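Local coordinates for protein subclass B3 metallo-beta-lactamase (Sphingobium indicum, PDB 7LUU) that probably hydrolyses the beta-lactam ring of antibiotics with two bound zinc ions, as a subclass B3 metallo-beta-lactamase, at residues S120-Y125 and A223-P228; S145-E150 and A156-D161; P198-G203 and N227-D232. One frame throughout, in Å; residues are numbered along the deposited sequence.

Contact 1: S120-Y125 and A223-P228; sequences STEPHY and ASSLNP. With ZN (zinc ion), chain B; SO4 (sulfate ion), chain D.
Thr121 and Glu122 meet Ser224 and Ser225 in a buried, largely water-mediated contact between two loops. One loop follows strand 115-119 and the other follows strand 216-223, so the two sheets come together here. The direct part is apolar: Thr121 CB lies 3.8 Å from Ser224 CB. Beside it, Glu122 OE1 comes within 3.4 Å of Ser225 CB. No direct hydrogen bond crosses. Instead, one water donates to Glu122 OE1 at 2.6 Å and to Thr121 OG1, and accepts from Ser225 N. A second water donates to Glu122 OE1 and to Ser225 O. Thr121 OG1 is also bonded to Asp91. The two carboxylate oxygens of Glu122 thus have separate tasks. OE1 takes two water bonds, and OE2 binds zinc at 1.9 Å. The waters probably fix the rotation of the carboxylate. Glu122 CG is tucked over its own backbone, flanked by N and C (chi1 62°), and the chain then runs extended to the metal. His124 ND1 binds the same ion at 2.0 Å, and His200 and a water complete its ligands. This is zinc site 1 of the metallo-beta-lactamase fold; the glutamate ligand is the distinctive feature of this B3 enzyme.

Contact 2: S145-E150 and A156-D161; sequences SRRGAE and AHAKDD. With SO4 (sulfate ion), chain C.
Arg147 and Asp160 form an end-on, two-pronged salt bridge between helix 146-154 and the loop that follows it. This is the tight part of the contact. Arg147 NH2 reaches Asp160 OD1 at 2.7 Å, with an N-H...O angle of 169°. Arg147 NH1 lies 2.9 Å from Asp160 OD2 and is received on the syn lone pair of that oxygen. The guanidinium and carboxylate planes are 30° apart, so the groups meet nearly flat, edge to edge. The Arg147 chain bends at chi2 and chi3 to bring the group round. Ala158 CB fits at the same edge, 3.5 Å from Arg147 NH2. Arg147 NE makes a weak bond to Glu150 OE1, which adds a further hold on the guanidinium.

The other side is looser. Arg146 is exposed and takes no part in the crossing. It holds a sulfate, probably from the crystallisation liquor, at the edge of its guanidinium, with NE 3.1 Å from sulfate O4. Its NH2 makes a long salt bridge to Glu150 OE2 at 3.4 Å.

A type I turn from Ala158 to Asp161 presents Asp160 to the helix. Ser145 caps the helix start through Gly148 N and also bonds to Gly203 O. Met202 packs against both Arg147 and Asp160, while Arg146 and Ala149 lean on strand 176-178.

Contact 3: P198-G203 and N227-D232; sequences PGHTMG and NPVSAD. With ZN (zinc ion), chain B.
His200 stands with its ring edge against the loop of Asn227 and Val229. It is a zinc ligand of the metallo-beta-lactamase fold, and its ring bridges this second loop and the metal. ND1 donates to the backbone oxygen of Asn227 at 2.9 Å. The bond is nearly straight, with an N-H...O angle of 172°. The oxygen lies in the ring plane, and the donor lies in the carbonyl plane. NE2 binds the zinc ion at 2.0 Å. One ring therefore has both nitrogens engaged, and the two bonds together should limit its rotation. The carbonyl would also be expected to make the imidazole a stronger electron donor to the metal. CG of His200 is anti to the backbone N (chi1 179°), which swings the ring away from its own N, to the carbonyl side, where NE2 meets the zinc.

Val229 comes to the same edge of the ring. Its CG2 lies 3.7 Å from His200 CE1, and the two side chains cross at a slant. Asn227 adds little with its side chain, whose CB stays 4.4 Å from His200 ND1. In one of its two conformers, its amide is bonded to Arg289 and Asn270. Pro228 centres an inverse gamma turn, so the chain folds back sharply between Asn227 and Val229. That turn also brings Val229 N to the carbonyl oxygen that His200 uses, in a weak bond of 2.9 Å from Val229 N to Asn227 O.

In the fold
From the N terminus, 120-125 comes first, just after strand 115-119. Contact 2 follows, where helix 146-154 meets its own exit loop and closes a short loop. It is nested inside the long loop closed by contact 1, which joins 120-125 to 223-228. Segment 198-203 also lies inside that loop. Contact 3 takes it to 227-232, so its closing segment overlaps that of contact 1 at Asn227 and Pro228, and contacts 1 and 3 end on the same stretch. Contacts 1 and 3 share the zinc and a water. Contact 2 joins them at the flank: Asp161 reaches His124, and Ser145 reaches Gly203. Together they link both sheets around the metal site.

Contact 1: S120-Y125 and A223-P228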
ATOM      1  N   SER A 120      -3.952  -0.496   4.821  1.00 12.24           N
ATOM      2  CA  SER A 120      -4.152  -0.770   3.386  1.00 12.27           C
ATOM      3  C   SER A 120      -3.868   0.484   2.550  1.00 14.46           C
ATOM      4  O   SER A 120      -4.514   1.513   2.767  1.00 15.99           O
ATOM      5  CB  SER A 120      -5.587  -1.260   3.150  1.00 14.12           C
ATOM      6  OG  SER A 120      -5.884  -1.361   1.758  1.00 14.00           O
ATOM      7  N   THR A 121      -2.931   0.377   1.570  1.00 11.29           N
ATOM      8  CA  THR A 121      -2.674   1.529   0.716  1.00 11.16           C
ATOM      9  C   THR A 121      -3.728   1.699  -0.367  1.00 16.30           C
ATOM     10  O   THR A 121      -3.901   2.824  -0.886  1.00 17.12           O
ATOM     11  CB  THR A 121      -1.285   1.447   0.034  1.00 10.66           C
ATOM     12  OG1 THR A 121      -1.142   0.256  -0.767  1.00 13.99           O
ATOM     13  CG2 THR A 121      -0.128   1.538   1.100  1.00 11.44           C
ATOM     14  N   GLU A 122      -4.333   0.592  -0.823  1.00 11.32           N
ATOM     15  CA  GLU A 122      -5.305   0.655  -1.931  1.00 14.12           C
ATOM     16  C   GLU A 122      -6.092  -0.638  -2.072  1.00 14.55           C
ATOM     17  O   GLU A 122      -5.569  -1.743  -1.788  1.00 13.44           O
ATOM     18  CB  GLU A 122      -4.623   0.961  -3.276  1.00 14.62           C
ATOM     19  CG  GLU A 122      -3.579  -0.161  -3.688  1.00 14.74           C
ATOM     20  CD  GLU A 122      -3.109   0.007  -5.123  1.00 15.53           C
ATOM     21  OE1 GLU A 122      -2.044   0.677  -5.310  1.00 15.53           O
ATOM     22  OE2 GLU A 122      -3.731  -0.547  -6.038  1.00 16.38           O
ATOM     23  N   PRO A 123      -7.311  -0.558  -2.579  1.00 13.24           N
ATOM     24  CA  PRO A 123      -8.187  -1.730  -2.613  1.00 13.00           C
ATOM     25  C   PRO A 123      -8.120  -2.429  -3.981  1.00 16.90           C
ATOM     26  O   PRO A 123      -9.113  -2.558  -4.701  1.00 17.89           O
ATOM     27  CB  PRO A 123      -9.568  -1.114  -2.318  1.00 15.42           C
ATOM     28  CG  PRO A 123      -9.492   0.189  -3.026  1.00 13.36           C
ATOM     29  CD  PRO A 123      -8.060   0.705  -2.865  1.00 13.36           C
ATOM     30  N   HIS A 124      -6.901  -2.843  -4.375  1.00 13.06           N
ATOM     31  CA  HIS A 124      -6.691  -3.635  -5.566  1.00 12.34           C
ATOM     32  C   HIS A 124      -6.079  -4.957  -5.130  1.00 12.76           C
ATOM     33  O   HIS A 124      -5.426  -5.031  -4.062  1.00 14.67           O
ATOM     34  CB  HIS A 124      -5.724  -2.944  -6.511  1.00 15.87           C
ATOM     35  CG  HIS A 124      -6.348  -1.852  -7.315  1.00 14.53           C
ATOM     36  ND1 HIS A 124      -5.602  -1.036  -8.134  1.00 16.53           N
ATOM     37  CD2 HIS A 124      -7.648  -1.474  -7.459  1.00 18.80           C
ATOM     38  CE1 HIS A 124      -6.435  -0.192  -8.763  1.00 18.80           C
ATOM     39  NE2 HIS A 124      -7.676  -0.438  -8.379  1.00 18.12           N
ATOM     40  N   TYR A 125      -6.327  -6.014  -5.924  1.00 13.89           N
ATOM     41  CA  TYR A 125      -5.997  -7.339  -5.391  1.00 14.23           C
ATOM     42  C   TYR A 125      -4.490  -7.611  -5.230  1.00 13.65           C
ATOM     43  O   TYR A 125      -4.136  -8.550  -4.499  1.00 14.29           O
ATOM     44  CB  TYR A 125      -6.685  -8.414  -6.277  1.00 15.84           C
ATOM     45  CG  TYR A 125      -6.082  -8.597  -7.664  1.00 14.63           C
ATOM     46  CD1 TYR A 125      -4.865  -9.245  -7.817  1.00 18.55           C
ATOM     47  CD2 TYR A 125      -6.746  -8.157  -8.813  1.00 20.54           C
ATOM     48  CE1 TYR A 125      -4.318  -9.457  -9.030  1.00 21.67           C
ATOM     49  CE2 TYR A 125      -6.209  -8.388 -10.062  1.00 24.82           C
ATOM     50  CZ  TYR A 125      -4.983  -9.011 -10.157  1.00 24.50           C
ATOM     51  OH  TYR A 125      -4.420  -9.244 -11.399  1.00 31.55           O
ATOM     52  N   ALA A 223       4.623   4.444   0.809  1.00 12.96           N
ATOM     53  CA  ALA A 223       3.859   5.222  -0.195  1.00 12.25           C
ATOM     54  C   ALA A 223       2.948   4.319  -0.986  1.00 12.76           C
ATOM     55  O   ALA A 223       3.361   3.246  -1.433  1.00 13.94           O
ATOM     56  CB  ALA A 223       4.838   5.924  -1.172  1.00 15.12           C
ATOM     57  N   SER A 224       1.674   4.724  -1.119  1.00 13.65           N
ATOM     58  CA  SER A 224       0.828   4.046  -2.089  1.00 13.68           C
ATOM     59  C   SER A 224       1.355   4.276  -3.490  1.00 12.11           C
ATOM     60  O   SER A 224       2.114   5.232  -3.753  1.00 15.73           O
ATOM     61  CB  SER A 224      -0.617   4.557  -2.044  1.00 13.71           C
ATOM     62  OG  SER A 224      -0.658   5.897  -2.616  1.00 15.89           O
ATOM     63  N   SER A 225       1.037   3.319  -4.371  1.00 12.54           N
ATOM     64  CA  SER A 225       1.245   3.579  -5.791  1.00 12.98           C
ATOM     65  C   SER A 225       0.675   4.925  -6.178  1.00 14.04           C
ATOM     66  O   SER A 225      -0.431   5.281  -5.783  1.00 15.92           O
ATOM     67  CB  SER A 225       0.591   2.486  -6.603  1.00 12.38           C
ATOM     68  OG  SER A 225       0.758   2.772  -8.009  1.00 16.56           O
ATOM     69  N   LEU A 226       1.440   5.661  -7.007  1.00 12.35           N
ATOM     70  CA  LEU A 226       0.969   6.842  -7.719  1.00 13.22           C
ATOM     71  C   LEU A 226       0.981   6.591  -9.226  1.00 13.06           C
ATOM     72  O   LEU A 226       1.158   7.527  -9.998  1.00 16.15           O
ATOM     73  CB  LEU A 226       1.843   8.059  -7.361  1.00 13.91           C
ATOM     74  CG  LEU A 226       1.804   8.516  -5.876  1.00 16.41           C
ATOM     75  CD1 LEU A 226       2.819   9.669  -5.616  1.00 16.02           C
ATOM     76  CD2 LEU A 226       0.383   8.942  -5.429  1.00 19.07           C
ATOM     77  N   ASN A 227       0.789   5.342  -9.687  0.71 13.59           N
ATOM     78  CA  ASN A 227       0.958   5.099 -11.133  0.71 13.26           C
ATOM     79  C   ASN A 227      -0.349   5.401 -11.852  0.71 15.50           C
ATOM     80  O   ASN A 227      -1.391   4.840 -11.493  0.71 17.54           O
ATOM     81  CB  ASN A 227       1.363   3.669 -11.386  0.71 18.56           C
ATOM     82  CG  ASN A 227       2.690   3.394 -10.823  0.71 17.62           C
ATOM     83  OD1 ASN A 227       3.565   4.281 -10.818  0.71 21.56           O
ATOM     84  ND2 ASN A 227       2.874   2.180 -10.327  0.71 18.35           N
ATOM     85  N   PRO A 228      -0.345   6.264 -12.827  1.00 16.52           N
ATOM     86  CA  PRO A 228      -1.581   6.557 -13.551  1.00 18.04           C
ATOM     87  C   PRO A 228      -1.840   5.473 -14.588  1.00 21.03           C
ATOM     88  O   PRO A 228      -1.474   5.616 -15.755  1.00 29.59           O
ATOM     89  CB  PRO A 228      -1.326   7.945 -14.183  1.00 19.84           C
ATOM     90  CG  PRO A 228       0.178   8.000 -14.350  1.00 19.52           C
ATOM     91  CD  PRO A 228       0.814   7.081 -13.232  1.00 17.38           C
TER
HETATM   92 ZN    ZN B 301      -3.612  -0.687  -7.940  1.00 17.46          ZN
HETATM   93  S   SO4 D 303      -6.483  -7.879 -14.203  1.00 44.98           S
HETATM   94  O1  SO4 D 303      -7.649  -8.193 -15.025  1.00 45.85           O
HETATM   95  O2  SO4 D 303      -5.400  -7.319 -15.014  1.00 49.11           O
HETATM   96  O3  SO4 D 303      -6.913  -6.864 -13.233  1.00 50.25           O
HETATM   97  O4  SO4 D 303      -5.999  -9.096 -13.529  1.00 47.05           O
HETATM   98  O   HOH W   1      -0.355   1.096  -3.330  1.00 15.07           O
HETATM   99  O   HOH W   2      -2.415   3.491  -4.849  1.00 14.04           O
HETATM  100  O   HOH W   3      -2.470  -2.225  -8.192  1.00 19.96           O

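Contact 2: S145-E150 and A156-D161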
ATOM      1  N   SER A 145      -8.487   4.345   4.207  1.00 13.87           N
ATOM      2  CA  SER A 145      -9.262   5.552   3.970  1.00 14.19           C
ATOM      3  C   SER A 145     -10.740   5.242   3.815  1.00 13.30           C
ATOM      4  O   SER A 145     -11.173   4.079   3.686  1.00 14.79           O
ATOM      5  CB  SER A 145      -8.768   6.254   2.722  1.00 14.93           C
ATOM      6  OG  SER A 145      -9.087   5.481   1.588  1.00 16.41           O
ATOM      7  N   ARG A 146     -11.535   6.311   3.814  1.00 16.48           N
ATOM      8  CA  ARG A 146     -12.978   6.145   3.610  1.00 16.15           C
ATOM      9  C   ARG A 146     -13.279   5.427   2.282  1.00 17.97           C
ATOM     10  O   ARG A 146     -14.003   4.419   2.264  1.00 18.72           O
ATOM     11  CB  ARG A 146     -13.689   7.514   3.697  1.00 19.29           C
ATOM     12  CG  ARG A 146     -15.229   7.323   3.568  1.00 21.86           C
ATOM     13  CD  ARG A 146     -15.953   8.665   3.585  1.00 28.81           C
ATOM     14  NE  ARG A 146     -15.625   9.437   2.377  1.00 33.80           N
ATOM     15  CZ  ARG A 146     -16.290   9.346   1.219  1.00 32.35           C
ATOM     16  NH1 ARG A 146     -15.895  10.070   0.212  1.00 31.27           N
ATOM     17  NH2 ARG A 146     -17.312   8.507   1.053  1.00 36.08           N
ATOM     18  N   ARG A 147     -12.741   5.945   1.154  1.00 16.70           N
ATOM     19  CA  ARG A 147     -12.984   5.310  -0.139  1.00 17.32           C
ATOM     20  C   ARG A 147     -12.291   3.966  -0.252  1.00 15.52           C
ATOM     21  O   ARG A 147     -12.823   3.014  -0.878  1.00 16.36           O
ATOM     22  CB  ARG A 147     -12.533   6.260  -1.265  1.00 15.56           C
ATOM     23  CG  ARG A 147     -13.467   7.455  -1.424  1.00 19.09           C
ATOM     24  CD  ARG A 147     -14.921   7.105  -1.804  1.00 22.71           C
ATOM     25  NE  ARG A 147     -15.014   6.125  -2.875  1.00 20.39           N
ATOM     26  CZ  ARG A 147     -14.797   6.369  -4.168  1.00 20.53           C
ATOM     27  NH1 ARG A 147     -14.563   7.637  -4.586  1.00 19.37           N
ATOM     28  NH2 ARG A 147     -14.869   5.347  -5.049  1.00 22.45           N
ATOM     29  N   GLY A 148     -11.093   3.884   0.310  1.00 15.27           N
ATOM     30  CA  GLY A 148     -10.379   2.618   0.331  1.00 13.51           C
ATOM     31  C   GLY A 148     -11.181   1.540   1.033  1.00 15.36           C
ATOM     32  O   GLY A 148     -11.307   0.428   0.524  1.00 14.57           O
ATOM     33  N   ALA A 149     -11.729   1.866   2.213  1.00 16.07           N
ATOM     34  CA  ALA A 149     -12.536   0.904   2.964  1.00 18.88           C
ATOM     35  C   ALA A 149     -13.735   0.406   2.160  1.00 17.32           C
ATOM     36  O   ALA A 149     -14.133  -0.776   2.267  1.00 15.90           O
ATOM     37  CB  ALA A 149     -13.027   1.535   4.269  1.00 17.79           C
ATOM     38  N   GLU A 150     -14.335   1.290   1.388  1.00 15.07           N
ATOM     39  CA  GLU A 150     -15.476   0.884   0.561  1.00 15.65           C
ATOM     40  C   GLU A 150     -15.054  -0.166  -0.466  1.00 15.27           C
ATOM     41  O   GLU A 150     -15.781  -1.160  -0.687  1.00 17.28           O
ATOM     42  CB  GLU A 150     -16.060   2.087  -0.185  1.00 19.13           C
ATOM     43  CG  GLU A 150     -16.725   3.110   0.735  1.00 17.98           C
ATOM     44  CD  GLU A 150     -17.186   4.353   0.006  1.00 30.27           C
ATOM     45  OE1 GLU A 150     -16.900   4.518  -1.189  1.00 25.85           O
ATOM     46  OE2 GLU A 150     -17.883   5.167   0.664  1.00 32.80           O
ATOM     47  N   ALA A 156     -13.939  -5.476  -4.953  1.00 18.27           N
ATOM     48  CA  ALA A 156     -14.186  -5.251  -6.372  1.00 17.19           C
ATOM     49  C   ALA A 156     -13.929  -3.774  -6.671  1.00 15.82           C
ATOM     50  O   ALA A 156     -13.903  -2.949  -5.748  1.00 19.00           O
ATOM     51  CB  ALA A 156     -15.628  -5.606  -6.764  1.00 19.19           C
ATOM     52  N   HIS A 157     -13.776  -3.458  -7.946  1.00 16.37           N
ATOM     53  CA  HIS A 157     -13.496  -2.070  -8.346  1.00 16.56           C
ATOM     54  C   HIS A 157     -14.686  -1.148  -8.151  1.00 17.17           C
ATOM     55  O   HIS A 157     -15.816  -1.449  -8.585  1.00 19.53           O
ATOM     56  CB  HIS A 157     -13.126  -1.981  -9.860  1.00 17.00           C
ATOM     57  CG  HIS A 157     -11.854  -2.704 -10.234  1.00 17.95           C
ATOM     58  ND1 HIS A 157     -10.597  -2.206  -9.963  1.00 22.45           N
ATOM     59  CD2 HIS A 157     -11.664  -3.897 -10.850  1.00 16.96           C
ATOM     60  CE1 HIS A 157      -9.675  -3.031 -10.454  1.00 16.67           C
ATOM     61  NE2 HIS A 157     -10.296  -4.060 -11.000  1.00 20.42           N
ATOM     62  N   ALA A 158     -14.411   0.059  -7.605  1.00 16.60           N
ATOM     63  CA  ALA A 158     -15.420   1.107  -7.555  1.00 18.97           C
ATOM     64  C   ALA A 158     -15.651   1.704  -8.953  1.00 19.87           C
ATOM     65  O   ALA A 158     -14.783   1.647  -9.828  1.00 18.72           O
ATOM     66  CB  ALA A 158     -14.945   2.216  -6.621  1.00 19.60           C
ATOM     67  N   LYS A 159     -16.829   2.328  -9.129  1.00 19.73           N
ATOM     68  CA  LYS A 159     -17.178   2.859 -10.452  1.00 20.25           C
ATOM     69  C   LYS A 159     -16.218   3.937 -10.936  1.00 20.82           C
ATOM     70  O   LYS A 159     -16.027   4.070 -12.165  1.00 22.21           O
ATOM     71  CB  LYS A 159     -18.614   3.392 -10.437  1.00 21.93           C
ATOM     72  CG  LYS A 159     -19.655   2.217 -10.425  1.00 26.55           C
ATOM     73  CD  LYS A 159     -21.074   2.750 -10.355  1.00 38.53           C
ATOM     74  CE  LYS A 159     -22.067   1.611 -10.150  1.00 43.06           C
ATOM     75  NZ  LYS A 159     -23.458   2.138 -10.300  1.00 47.30           N
ATOM     76  N   ASP A 160     -15.632   4.741 -10.026  1.00 20.12           N
ATOM     77  CA  ASP A 160     -14.698   5.780 -10.451  1.00 19.69           C
ATOM     78  C   ASP A 160     -13.250   5.327 -10.436  1.00 18.73           C
ATOM     79  O   ASP A 160     -12.370   6.151 -10.609  1.00 22.34           O
ATOM     80  CB  ASP A 160     -14.832   7.070  -9.612  1.00 19.86           C
ATOM     81  CG  ASP A 160     -14.509   6.900  -8.134  1.00 22.89           C
ATOM     82  OD1 ASP A 160     -14.102   5.783  -7.653  1.00 20.81           O
ATOM     83  OD2 ASP A 160     -14.657   7.932  -7.423  1.00 22.49           O
ATOM     84  N   ASP A 161     -12.985   4.041 -10.225  1.00 18.06           N
ATOM     85  CA  ASP A 161     -11.625   3.539 -10.298  1.00 17.96           C
ATOM     86  C   ASP A 161     -11.201   3.528 -11.752  1.00 18.27           C
ATOM     87  O   ASP A 161     -11.969   3.040 -12.596  1.00 18.87           O
ATOM     88  CB  ASP A 161     -11.646   2.123  -9.703  1.00 16.73           C
ATOM     89  CG  ASP A 161     -10.291   1.462  -9.612  1.00 20.60           C
ATOM     90  OD1 ASP A 161      -9.390   1.718 -10.400  1.00 17.30           O
ATOM     91  OD2 ASP A 161     -10.181   0.622  -8.701  1.00 22.68           O
TER
HETATM   92  S   SO4 C 326     -13.083  11.813   1.691  1.00 85.80           S
HETATM   93  O1  SO4 C 326     -14.136  12.677   1.168  1.00 90.10           O
HETATM   94  O2  SO4 C 326     -13.009  10.613   0.866  1.00 89.37           O
HETATM   95  O3  SO4 C 326     -11.816  12.544   1.612  1.00 86.82           O
HETATM   96  O4  SO4 C 326     -13.397  11.409   3.062  1.00 83.44           O

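Contact 3: P198-G203 and N227-D232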
ATOM      1  N   PRO A 198      -4.493  10.216  -3.271  1.00 16.05           N
ATOM      2  CA  PRO A 198      -5.329   9.682  -4.365  1.00 13.68           C
ATOM      3  C   PRO A 198      -4.697   9.886  -5.727  1.00 14.13           C
ATOM      4  O   PRO A 198      -3.761  10.681  -5.921  1.00 16.92           O
ATOM      5  CB  PRO A 198      -6.623  10.498  -4.255  1.00 14.46           C
ATOM      6  CG  PRO A 198      -6.130  11.791  -3.635  1.00 16.74           C
ATOM      7  CD  PRO A 198      -5.091  11.415  -2.655  1.00 18.06           C
ATOM      8  N   GLY A 199      -5.222   9.131  -6.693  1.00 14.68           N
ATOM      9  CA  GLY A 199      -4.858   9.263  -8.096  1.00 16.49           C
ATOM     10  C   GLY A 199      -4.917   7.894  -8.749  1.00 17.42           C
ATOM     11  O   GLY A 199      -5.564   7.649  -9.758  1.00 17.09           O
ATOM     12  N   HIS A 200      -4.135   6.961  -8.198  1.00 16.64           N
ATOM     13  CA  HIS A 200      -4.216   5.600  -8.725  1.00 16.87           C
ATOM     14  C   HIS A 200      -5.610   5.045  -8.496  1.00 17.63           C
ATOM     15  O   HIS A 200      -6.215   4.416  -9.399  1.00 16.15           O
ATOM     16  CB  HIS A 200      -3.122   4.776  -8.029  1.00 14.46           C
ATOM     17  CG  HIS A 200      -3.088   3.340  -8.448  1.00 13.85           C
ATOM     18  ND1 HIS A 200      -2.586   2.926  -9.668  1.00 15.04           N
ATOM     19  CD2 HIS A 200      -3.523   2.227  -7.806  1.00 13.70           C
ATOM     20  CE1 HIS A 200      -2.722   1.603  -9.763  1.00 17.27           C
ATOM     21  NE2 HIS A 200      -3.264   1.161  -8.641  1.00 14.51           N
ATOM     22  N   THR A 201      -6.136   5.290  -7.288  1.00 16.55           N
ATOM     23  CA  THR A 201      -7.568   5.154  -6.981  1.00 16.81           C
ATOM     24  C   THR A 201      -7.926   6.325  -6.091  1.00 15.29           C
ATOM     25  O   THR A 201      -7.051   7.009  -5.560  1.00 15.69           O
ATOM     26  CB  THR A 201      -7.912   3.853  -6.246  1.00 17.11           C
ATOM     27  OG1 THR A 201      -7.390   3.879  -4.909  1.00 15.98           O
ATOM     28  CG2 THR A 201      -7.352   2.603  -6.962  1.00 16.03           C
ATOM     29  N   MET A 202      -9.228   6.527  -5.878  1.00 15.55           N
ATOM     30  CA  MET A 202      -9.591   7.683  -5.046  1.00 16.91           C
ATOM     31  C   MET A 202      -9.250   7.518  -3.562  1.00 17.22           C
ATOM     32  O   MET A 202      -9.049   8.532  -2.870  1.00 19.64           O
ATOM     33  CB  MET A 202     -11.076   7.994  -5.206  1.00 21.41           C
ATOM     34  CG  MET A 202     -11.417   8.789  -6.484  1.00 21.12           C
ATOM     35  SD  MET A 202     -10.516  10.320  -6.730  1.00 22.77           S
ATOM     36  CE  MET A 202     -11.087  11.272  -5.286  1.00 24.44           C
ATOM     37  N   GLY A 203      -9.196   6.297  -3.067  1.00 15.04           N
ATOM     38  CA  GLY A 203      -8.937   5.996  -1.676  1.00 17.84           C
ATOM     39  C   GLY A 203      -7.512   5.583  -1.396  1.00 15.51           C
ATOM     40  O   GLY A 203      -7.233   5.133  -0.272  1.00 15.29           O
ATOM     41  N   ASN A 227       0.789   5.342  -9.687  0.71 13.59           N
ATOM     42  CA  ASN A 227       0.958   5.099 -11.133  0.71 13.26           C
ATOM     43  C   ASN A 227      -0.349   5.401 -11.852  0.71 15.50           C
ATOM     44  O   ASN A 227      -1.391   4.840 -11.493  0.71 17.54           O
ATOM     45  CB  ASN A 227       1.363   3.669 -11.386  0.71 18.56           C
ATOM     46  CG  ASN A 227       2.690   3.394 -10.823  0.71 17.62           C
ATOM     47  OD1 ASN A 227       3.565   4.281 -10.818  0.71 21.56           O
ATOM     48  ND2 ASN A 227       2.874   2.180 -10.327  0.71 18.35           N
ATOM     49  N   PRO A 228      -0.345   6.264 -12.827  1.00 16.52           N
ATOM     50  CA  PRO A 228      -1.581   6.557 -13.551  1.00 18.04           C
ATOM     51  C   PRO A 228      -1.840   5.473 -14.588  1.00 21.03           C
ATOM     52  O   PRO A 228      -1.474   5.616 -15.755  1.00 29.59           O
ATOM     53  CB  PRO A 228      -1.326   7.945 -14.183  1.00 19.84           C
ATOM     54  CG  PRO A 228       0.178   8.000 -14.350  1.00 19.52           C
ATOM     55  CD  PRO A 228       0.814   7.081 -13.232  1.00 17.38           C
ATOM     56  N   VAL A 229      -2.497   4.422 -14.179  1.00 19.06           N
ATOM     57  CA  VAL A 229      -2.851   3.354 -15.105  1.00 21.05           C
ATOM     58  C   VAL A 229      -4.345   3.121 -15.053  1.00 20.87           C
ATOM     59  O   VAL A 229      -5.046   3.515 -14.103  1.00 22.55           O
ATOM     60  CB  VAL A 229      -2.059   2.073 -14.810  1.00 29.85           C
ATOM     61  CG1 VAL A 229      -0.619   2.320 -15.139  1.00 33.24           C
ATOM     62  CG2 VAL A 229      -2.234   1.715 -13.392  1.00 22.74           C
ATOM     63  N   SER A 230      -4.857   2.572 -16.136  1.00 19.01           N
ATOM     64  CA  SER A 230      -6.296   2.454 -16.244  1.00 16.26           C
ATOM     65  C   SER A 230      -6.635   1.327 -17.208  1.00 20.85           C
ATOM     66  O   SER A 230      -5.758   0.761 -17.881  1.00 22.74           O
ATOM     67  CB  SER A 230      -6.914   3.778 -16.756  1.00 18.13           C
ATOM     68  OG  SER A 230      -6.690   3.840 -18.135  1.00 22.23           O
ATOM     69  N   ALA A 231      -7.912   1.019 -17.262  1.00 20.52           N
ATOM     70  CA  ALA A 231      -8.438   0.194 -18.336  1.00 22.73           C
ATOM     71  C   ALA A 231      -8.440   0.982 -19.631  1.00 23.22           C
ATOM     72  O   ALA A 231      -8.233   2.208 -19.654  1.00 23.02           O
ATOM     73  CB  ALA A 231      -9.867  -0.281 -18.019  1.00 23.73           C
ATOM     74  N   ASP A 232      -8.753   0.285 -20.729  1.00 22.54           N
ATOM     75  CA  ASP A 232      -8.472   0.848 -22.051  1.00 27.62           C
ATOM     76  C   ASP A 232      -9.313   2.082 -22.380  1.00 30.47           C
ATOM     77  O   ASP A 232      -8.799   3.034 -23.016  1.00 29.17           O
ATOM     78  CB  ASP A 232      -8.679  -0.220 -23.120  1.00 38.84           C
ATOM     79  CG  ASP A 232      -7.540  -1.222 -23.167  1.00 57.24           C
ATOM     80  OD1 ASP A 232      -6.482  -0.950 -22.545  1.00 63.71           O
ATOM     81  OD2 ASP A 232      -7.707  -2.284 -23.817  1.00 64.70           O
TER
HETATM   82 ZN    ZN B 301      -3.612  -0.687  -7.940  1.00 17.46          ZN
HETATM   83  O   HOH W   3      -2.470  -2.225  -8.192  1.00 19.96           O